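Local atomic coordinates of Thiol:disulfide interchange protein (Proteus mirabilis, PDB entry 4OD7), a protein that probably acts as a periplasmic thiol:disulfide oxidoreductase of the DsbA type, introducing disulfide bonds into proteins as they fold. Residues 23-28 against 144-149; 154-157 against 161-164. The protein carries 1 engineered substitution. All coordinates share one frame; numbering follows the deposited sequence.

Strand 24-28 comes early in the chain and supplies the first half of contact 1. Its partner, 144-149, arrives only after 115 intervening residues, most of them helical, so contact 1 closes a long loop at the end of helix 130-145. The chain then enters strand 153-156, turns through three residues and returns along strand 160-162, where contact 2 closes a short hairpin. The two loops follow in series, neither enclosing nor crossing the other. They meet in the central sheet, where strands 24-28 and 153-156 are neighbours: V25 O lies 3.0 Å from V155 N, a probable hydrogen bond. Together they tie a helix end and a hairpin to the thioredoxin-fold core.

Contact 1 of 2, residues 23-28 against 144-149; sequences QVVEFF and TDFQIN
I148 presses its CG1 methylene onto the ring of F27, 3.4 Å from the ring centre and only 1° off its normal. This CH-pi contact is almost perfectly centred, with CG1 nearly equidistant from all six ring carbons. I148 CD1 sits above the CD2-CE2 side of the ring, 3.7 Å from F27 CD2, while I148 CG2 lies beyond its root, near F27 CB and CG. With CG1 beside the backbone N (chi1 -54°) and a further bend at chi2, isoleucine becomes a compact, branched bump set on the flat ring.

The far end of F27 abuts the root of F146. F27 CZ lies 3.7 Å from F146 CB and close to F146 CG as well. The rings themselves meet obliquely, their planes inclined at 52° and their centroids 5.6 Å apart, so F146 extends beyond F27 instead of lying over it. There F146 CZ meets the methyl CG2 of V25 at 4.0 Å. F146 thus spans two bumps of the strand, and the small branched valine suits the place where the larger ring ends.

Alternation explains the pairing: V25 and F27 point from one face of strand 24-28. Opposite them, F146 and I148 flank Q147, whose positive phi and bond from Q147 N to T144 O (3.0 Å) belong to a Schellman motif ending the helix. The turn presents both apolar residues to the strand while the CB of Q147 is directed away from it.

All four touching residues are buried, and the contact lies where the chain leaves helix 130-145 for strand 153-156, as in the thioredoxin fold. A142 and V143 of that helix also touch F27, Y61 of strand 58-62 packs against V25 and F27, and V155 of strand 153-156 meets F146.

Contact 2 of 2, residues 154-157 against 161-164; sequences MVID and KMKN
M154 and M162 meet across the strands, and beside them the flat carboxamide of N164 takes part through OD1, which accepts from a shared water at 3.2 Å. The residues belong to an antiparallel beta hairpin of strands 153-156 and 160-162, a standard element of the thioredoxin fold, whose two faces are lined differently. V155 and K161, a non-hydrogen-bonded pair with CA atoms 4.5 Å apart, share one face; M154, I156 and M162 serve the other.

On the first face, V155 CG2 meets the aliphatic part of K161 at K161 CE, 4.1 Å away. Lysine suits this place because its methylenes can cover an apolar neighbour while the amine travels on. A bend at chi3 (-79°) turns the chain after CD, and NZ makes a weak hydrogen bond to F146 O, beyond the end of helix 130-145.

On the other face, M162 folds at both chi2 and chi3. M162 SD rests 3.9 Å from the terminal methyl CD1 of I156. The CG of M162 packs on M154 CB. A thioether is flexible and apolar, well fitted to the seam between the hairpin and helix 172-187, where Y179, V182 and L186 also touch M162.

The backbones are gripped by one direct bond, M162 N to M154 O, at 3.2 Å. The reciprocal pair, M154 N and M162 O, stand 5.6 Å apart, too far to bond as the strands separate. The water fills in for the missing bond: it accepts from M154 N at 3.1 Å and donates to both M162 O and N164 OD1, the latter oxygen also being bonded to Y179 OH.

Contact 1 of 2, residues 23-28 against 144-149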
ATOM      1  N   GLN A  23       3.111  11.267   6.918  1.00 25.21           N
ATOM      2  CA  GLN A  23       2.041  12.201   6.471  1.00 28.41           C
ATOM      3  C   GLN A  23       0.994  11.444   5.591  1.00 26.94           C
ATOM      4  O   GLN A  23      -0.208  11.765   5.586  1.00 26.53           O
ATOM      5  CB  GLN A  23       2.625  13.377   5.700  1.00 37.17           C
ATOM      6  CG  GLN A  23       3.125  14.519   6.543  1.00 65.45           C
ATOM      7  CD  GLN A  23       3.946  15.481   5.722  1.00 62.21           C
ATOM      8  OE1 GLN A  23       5.110  15.213   5.423  1.00 64.18           O
ATOM      9  NE2 GLN A  23       3.336  16.583   5.305  1.00 41.97           N
ATOM     10  N   VAL A  24       1.488  10.485   4.810  1.00 26.16           N
ATOM     11  CA  VAL A  24       0.621   9.575   4.046  1.00 25.21           C
ATOM     12  C   VAL A  24       0.964   8.081   4.323  1.00 21.47           C
ATOM     13  O   VAL A  24       2.096   7.658   4.129  1.00 21.09           O
ATOM     14  CB  VAL A  24       0.705   9.840   2.523  1.00 25.28           C
ATOM     15  CG1 VAL A  24      -0.274   8.924   1.791  1.00 23.30           C
ATOM     16  CG2 VAL A  24       0.363  11.285   2.188  1.00 24.28           C
ATOM     17  N   VAL A  25      -0.014   7.294   4.775  1.00 20.05           N
ATOM     18  CA  VAL A  25       0.166   5.853   4.948  1.00 18.23           C
ATOM     19  C   VAL A  25      -0.831   5.077   4.061  1.00 19.12           C
ATOM     20  O   VAL A  25      -2.038   5.175   4.233  1.00 21.66           O
ATOM     21  CB  VAL A  25      -0.035   5.386   6.385  1.00 19.03           C
ATOM     22  CG1 VAL A  25       0.326   3.899   6.490  1.00 19.43           C
ATOM     23  CG2 VAL A  25       0.817   6.222   7.368  1.00 19.57           C
ATOM     24  N   GLU A  26      -0.275   4.303   3.140  1.00 17.33           N
ATOM     25  CA  GLU A  26      -0.971   3.423   2.212  1.00 15.73           C
ATOM     26  C   GLU A  26      -1.041   1.990   2.793  1.00 17.82           C
ATOM     27  O   GLU A  26      -0.063   1.494   3.340  1.00 15.56           O
ATOM     28  CB  GLU A  26      -0.202   3.441   0.897  1.00 17.33           C
ATOM     29  CG  GLU A  26      -0.148   4.779   0.177  1.00 18.26           C
ATOM     30  CD  GLU A  26       0.714   4.778  -1.120  1.00 20.98           C
ATOM     31  OE1 GLU A  26       1.010   3.727  -1.678  1.00 17.67           O
ATOM     32  OE2 GLU A  26       1.219   5.840  -1.540  1.00 23.31           O
ATOM     33  N   PHE A  27      -2.202   1.340   2.682  1.00 16.63           N
ATOM     34  CA  PHE A  27      -2.401  -0.042   3.104  1.00 14.86           C
ATOM     35  C   PHE A  27      -2.895  -0.880   1.913  1.00 15.27           C
ATOM     36  O   PHE A  27      -3.876  -0.520   1.253  1.00 15.02           O
ATOM     37  CB  PHE A  27      -3.417  -0.085   4.227  1.00 16.88           C
ATOM     38  CG  PHE A  27      -2.971   0.614   5.471  1.00 15.61           C
ATOM     39  CD1 PHE A  27      -2.297  -0.056   6.464  1.00 17.66           C
ATOM     40  CD2 PHE A  27      -3.272   1.947   5.669  1.00 16.39           C
ATOM     41  CE1 PHE A  27      -1.910   0.633   7.624  1.00 17.25           C
ATOM     42  CE2 PHE A  27      -2.881   2.613   6.817  1.00 18.06           C
ATOM     43  CZ  PHE A  27      -2.210   1.963   7.784  1.00 17.38           C
ATOM     44  N   PHE A  28      -2.254  -2.014   1.673  1.00 15.92           N
ATOM     45  CA  PHE A  28      -2.597  -2.849   0.520  1.00 11.53           C
ATOM     46  C   PHE A  28      -2.314  -4.299   0.810  1.00 11.73           C
ATOM     47  O   PHE A  28      -1.699  -4.630   1.808  1.00 13.90           O
ATOM     48  CB  PHE A  28      -1.815  -2.367  -0.721  1.00 12.08           C
ATOM     49  CG  PHE A  28      -0.392  -2.894  -0.809  1.00 14.26           C
ATOM     50  CD1 PHE A  28      -0.051  -3.911  -1.705  1.00 13.70           C
ATOM     51  CD2 PHE A  28       0.620  -2.361  -0.005  1.00 11.78           C
ATOM     52  CE1 PHE A  28       1.252  -4.364  -1.791  1.00 10.06           C
ATOM     53  CE2 PHE A  28       1.905  -2.832  -0.090  1.00 14.06           C
ATOM     54  CZ  PHE A  28       2.214  -3.827  -1.000  1.00 12.37           C
ATOM     55  N   THR A 144      -3.070  -2.140  12.873  1.00 22.78           N
ATOM     56  CA  THR A 144      -3.848  -2.012  14.100  1.00 25.70           C
ATOM     57  C   THR A 144      -4.225  -0.553  14.472  1.00 27.06           C
ATOM     58  O   THR A 144      -5.395  -0.246  14.680  1.00 31.29           O
ATOM     59  CB  THR A 144      -3.087  -2.676  15.271  1.00 24.43           C
ATOM     60  OG1 THR A 144      -3.019  -4.074  15.030  1.00 26.57           O
ATOM     61  CG2 THR A 144      -3.773  -2.480  16.596  1.00 25.42           C
ATOM     62  N   ASP A 145      -3.255   0.355  14.507  1.00 29.25           N
ATOM     63  CA  ASP A 145      -3.486   1.701  15.031  1.00 30.95           C
ATOM     64  C   ASP A 145      -4.291   2.583  14.087  1.00 28.16           C
ATOM     65  O   ASP A 145      -4.888   3.580  14.503  1.00 28.53           O
ATOM     66  CB  ASP A 145      -2.156   2.429  15.324  1.00 30.43           C
ATOM     67  CG  ASP A 145      -1.252   1.676  16.279  1.00 29.18           C
ATOM     68  OD1 ASP A 145      -1.658   0.662  16.873  1.00 33.45           O
ATOM     69  OD2 ASP A 145      -0.132   2.138  16.471  1.00 30.67           O
ATOM     70  N   PHE A 146      -4.327   2.206  12.825  1.00 25.13           N
ATOM     71  CA  PHE A 146      -5.114   2.929  11.855  1.00 25.57           C
ATOM     72  C   PHE A 146      -6.453   2.202  11.594  1.00 25.87           C
ATOM     73  O   PHE A 146      -7.237   2.637  10.757  1.00 26.64           O
ATOM     74  CB  PHE A 146      -4.314   3.115  10.564  1.00 23.12           C
ATOM     75  CG  PHE A 146      -3.161   4.062  10.687  1.00 26.77           C
ATOM     76  CD1 PHE A 146      -3.223   5.302  10.098  1.00 33.89           C
ATOM     77  CD2 PHE A 146      -2.024   3.725  11.391  1.00 28.72           C
ATOM     78  CE1 PHE A 146      -2.174   6.196  10.204  1.00 36.78           C
ATOM     79  CE2 PHE A 146      -0.980   4.601  11.491  1.00 34.20           C
ATOM     80  CZ  PHE A 146      -1.061   5.847  10.899  1.00 36.94           C
ATOM     81  N   GLN A 147      -6.705   1.124  12.337  1.00 25.19           N
ATOM     82  CA  GLN A 147      -7.916   0.306  12.201  1.00 24.66           C
ATOM     83  C   GLN A 147      -8.256  -0.057  10.755  1.00 24.91           C
ATOM     84  O   GLN A 147      -9.353   0.243  10.254  1.00 24.63           O
ATOM     85  CB  GLN A 147      -9.111   1.029  12.835  1.00 31.70           C
ATOM     86  N   ILE A 148      -7.312  -0.707  10.083  1.00 23.78           N
ATOM     87  CA  ILE A 148      -7.472  -1.049   8.672  1.00 19.55           C
ATOM     88  C   ILE A 148      -8.051  -2.419   8.577  1.00 20.11           C
ATOM     89  O   ILE A 148      -7.440  -3.378   9.025  1.00 23.95           O
ATOM     90  CB  ILE A 148      -6.150  -0.987   7.923  1.00 19.57           C
ATOM     91  CG1 ILE A 148      -5.504   0.382   8.137  1.00 18.40           C
ATOM     92  CG2 ILE A 148      -6.343  -1.349   6.414  1.00 16.54           C
ATOM     93  CD1 ILE A 148      -6.367   1.526   7.712  1.00 23.39           C
ATOM     94  N   ASN A 149      -9.242  -2.489   7.996  1.00 20.25           N
ATOM     95  CA  ASN A 149      -9.987  -3.728   7.877  1.00 31.31           C
ATOM     96  C   ASN A 149     -10.189  -4.125   6.431  1.00 25.25           C
ATOM     97  O   ASN A 149     -10.643  -5.215   6.164  1.00 22.30           O
ATOM     98  CB  ASN A 149     -11.376  -3.573   8.517  1.00 44.62           C
ATOM     99  CG  ASN A 149     -11.336  -3.482  10.030  1.00 56.40           C
ATOM    100  OD1 ASN A 149     -10.569  -4.179  10.697  1.00 59.12           O
ATOM    101  ND2 ASN A 149     -12.180  -2.614  10.581  1.00 62.29           N
TER

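Contact 2 of 2, residues 154-157 against 161-164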
ATOM      1  N   MET A 154      -5.923   4.545   2.557  1.00 19.08           N
ATOM      2  CA  MET A 154      -4.880   5.580   2.737  1.00 19.24           C
ATOM      3  C   MET A 154      -5.340   6.518   3.867  1.00 22.41           C
ATOM      4  O   MET A 154      -6.517   6.878   3.953  1.00 23.93           O
ATOM      5  CB  MET A 154      -4.645   6.352   1.418  1.00 19.52           C
ATOM      6  CG  MET A 154      -3.448   7.257   1.349  1.00 23.16           C
ATOM      7  SD  MET A 154      -3.329   8.189  -0.193  1.00 27.93           S
ATOM      8  CE  MET A 154      -2.933   6.917  -1.366  1.00 21.71           C
ATOM      9  N   VAL A 155      -4.449   6.814   4.800  1.00 21.62           N
ATOM     10  CA  VAL A 155      -4.779   7.692   5.914  1.00 26.60           C
ATOM     11  C   VAL A 155      -3.813   8.858   5.925  1.00 28.42           C
ATOM     12  O   VAL A 155      -2.622   8.663   5.670  1.00 28.38           O
ATOM     13  CB  VAL A 155      -4.761   6.953   7.219  1.00 27.60           C
ATOM     14  CG1 VAL A 155      -5.128   7.902   8.357  1.00 28.48           C
ATOM     15  CG2 VAL A 155      -5.744   5.789   7.117  1.00 26.63           C
ATOM     16  N   ILE A 156      -4.316  10.068   6.157  1.00 28.12           N
ATOM     17  CA  ILE A 156      -3.463  11.247   6.059  1.00 31.36           C
ATOM     18  C   ILE A 156      -3.305  11.944   7.402  1.00 32.00           C
ATOM     19  O   ILE A 156      -4.277  12.124   8.109  1.00 35.42           O
ATOM     20  CB  ILE A 156      -4.026  12.193   5.018  1.00 34.81           C
ATOM     21  CG1 ILE A 156      -3.975  11.482   3.662  1.00 38.61           C
ATOM     22  CG2 ILE A 156      -3.233  13.478   4.975  1.00 37.47           C
ATOM     23  CD1 ILE A 156      -4.754  12.140   2.600  1.00 43.91           C
ATOM     24  N   ASP A 157      -2.061  12.302   7.740  1.00 30.09           N
ATOM     25  CA  ASP A 157      -1.719  12.950   9.008  1.00 35.15           C
ATOM     26  C   ASP A 157      -2.178  12.175  10.242  1.00 33.56           C
ATOM     27  O   ASP A 157      -2.305  12.750  11.346  1.00 33.55           O
ATOM     28  CB  ASP A 157      -2.276  14.371   9.029  1.00 42.48           C
ATOM     29  CG  ASP A 157      -1.587  15.265   8.020  1.00 48.17           C
ATOM     30  OD1 ASP A 157      -0.377  15.044   7.766  1.00 47.87           O
ATOM     31  OD2 ASP A 157      -2.255  16.162   7.460  1.00 54.45           O
ATOM     32  N   LYS A 161      -9.155   9.565   7.110  1.00 45.22           N
ATOM     33  CA  LYS A 161      -9.226   8.395   6.245  1.00 38.72           C
ATOM     34  C   LYS A 161      -9.946   8.710   4.942  1.00 36.09           C
ATOM     35  O   LYS A 161     -11.122   9.094   4.926  1.00 30.74           O
ATOM     36  CB  LYS A 161      -9.885   7.234   6.979  1.00 29.92           C
ATOM     37  CG  LYS A 161      -9.874   5.943   6.203  1.00 26.59           C
ATOM     38  CD  LYS A 161     -10.517   4.817   6.968  1.00 25.82           C
ATOM     39  CE  LYS A 161      -9.480   4.314   8.010  1.00 28.43           C
ATOM     40  NZ  LYS A 161      -9.823   3.066   8.762  1.00 28.26           N
ATOM     41  N   MET A 162      -9.212   8.564   3.843  1.00 33.78           N
ATOM     42  CA  MET A 162      -9.784   8.708   2.508  1.00 31.55           C
ATOM     43  C   MET A 162     -11.022   7.852   2.268  1.00 27.94           C
ATOM     44  O   MET A 162     -11.096   6.715   2.715  1.00 25.53           O
ATOM     45  CB  MET A 162      -8.768   8.371   1.436  1.00 28.32           C
ATOM     46  CG  MET A 162      -7.621   9.296   1.377  1.00 28.35           C
ATOM     47  SD  MET A 162      -8.046  10.980   0.964  1.00 33.06           S
ATOM     48  CE  MET A 162      -8.608  10.955  -0.727  1.00 27.48           C
ATOM     49  N   LYS A 163     -12.004   8.453   1.613  1.00 27.08           N
ATOM     50  CA  LYS A 163     -13.207   7.779   1.168  1.00 27.64           C
ATOM     51  C   LYS A 163     -13.146   7.556  -0.333  1.00 26.03           C
ATOM     52  O   LYS A 163     -13.486   8.444  -1.109  1.00 27.20           O
ATOM     53  CB  LYS A 163     -14.422   8.609   1.529  1.00 29.34           C
ATOM     54  CG  LYS A 163     -15.651   7.809   1.698  1.00 29.80           C
ATOM     55  CD  LYS A 163     -16.781   8.645   2.270  1.00 32.16           C
ATOM     56  CE  LYS A 163     -17.985   8.637   1.329  1.00 32.78           C
ATOM     57  NZ  LYS A 163     -18.795   7.412   1.412  1.00 32.09           N
ATOM     58  N   ASN A 164     -12.647   6.387  -0.724  1.00 24.31           N
ATOM     59  CA  ASN A 164     -12.327   6.088  -2.123  1.00 28.64           C
ATOM     60  C   ASN A 164     -13.566   6.104  -3.007  1.00 25.33           C
ATOM     61  O   ASN A 164     -13.467   6.323  -4.214  1.00 25.82           O
ATOM     62  CB  ASN A 164     -11.561   4.763  -2.244  1.00 31.09           C
ATOM     63  CG  ASN A 164     -10.146   4.832  -1.648  1.00 21.90           C
ATOM     64  OD1 ASN A 164      -9.774   5.800  -1.010  1.00 24.31           O
ATOM     65  ND2 ASN A 164      -9.387   3.756  -1.803  1.00 19.87           N
TER
HETATM   66  O   HOH W   1      -8.917   4.812   1.879  1.00 22.03           O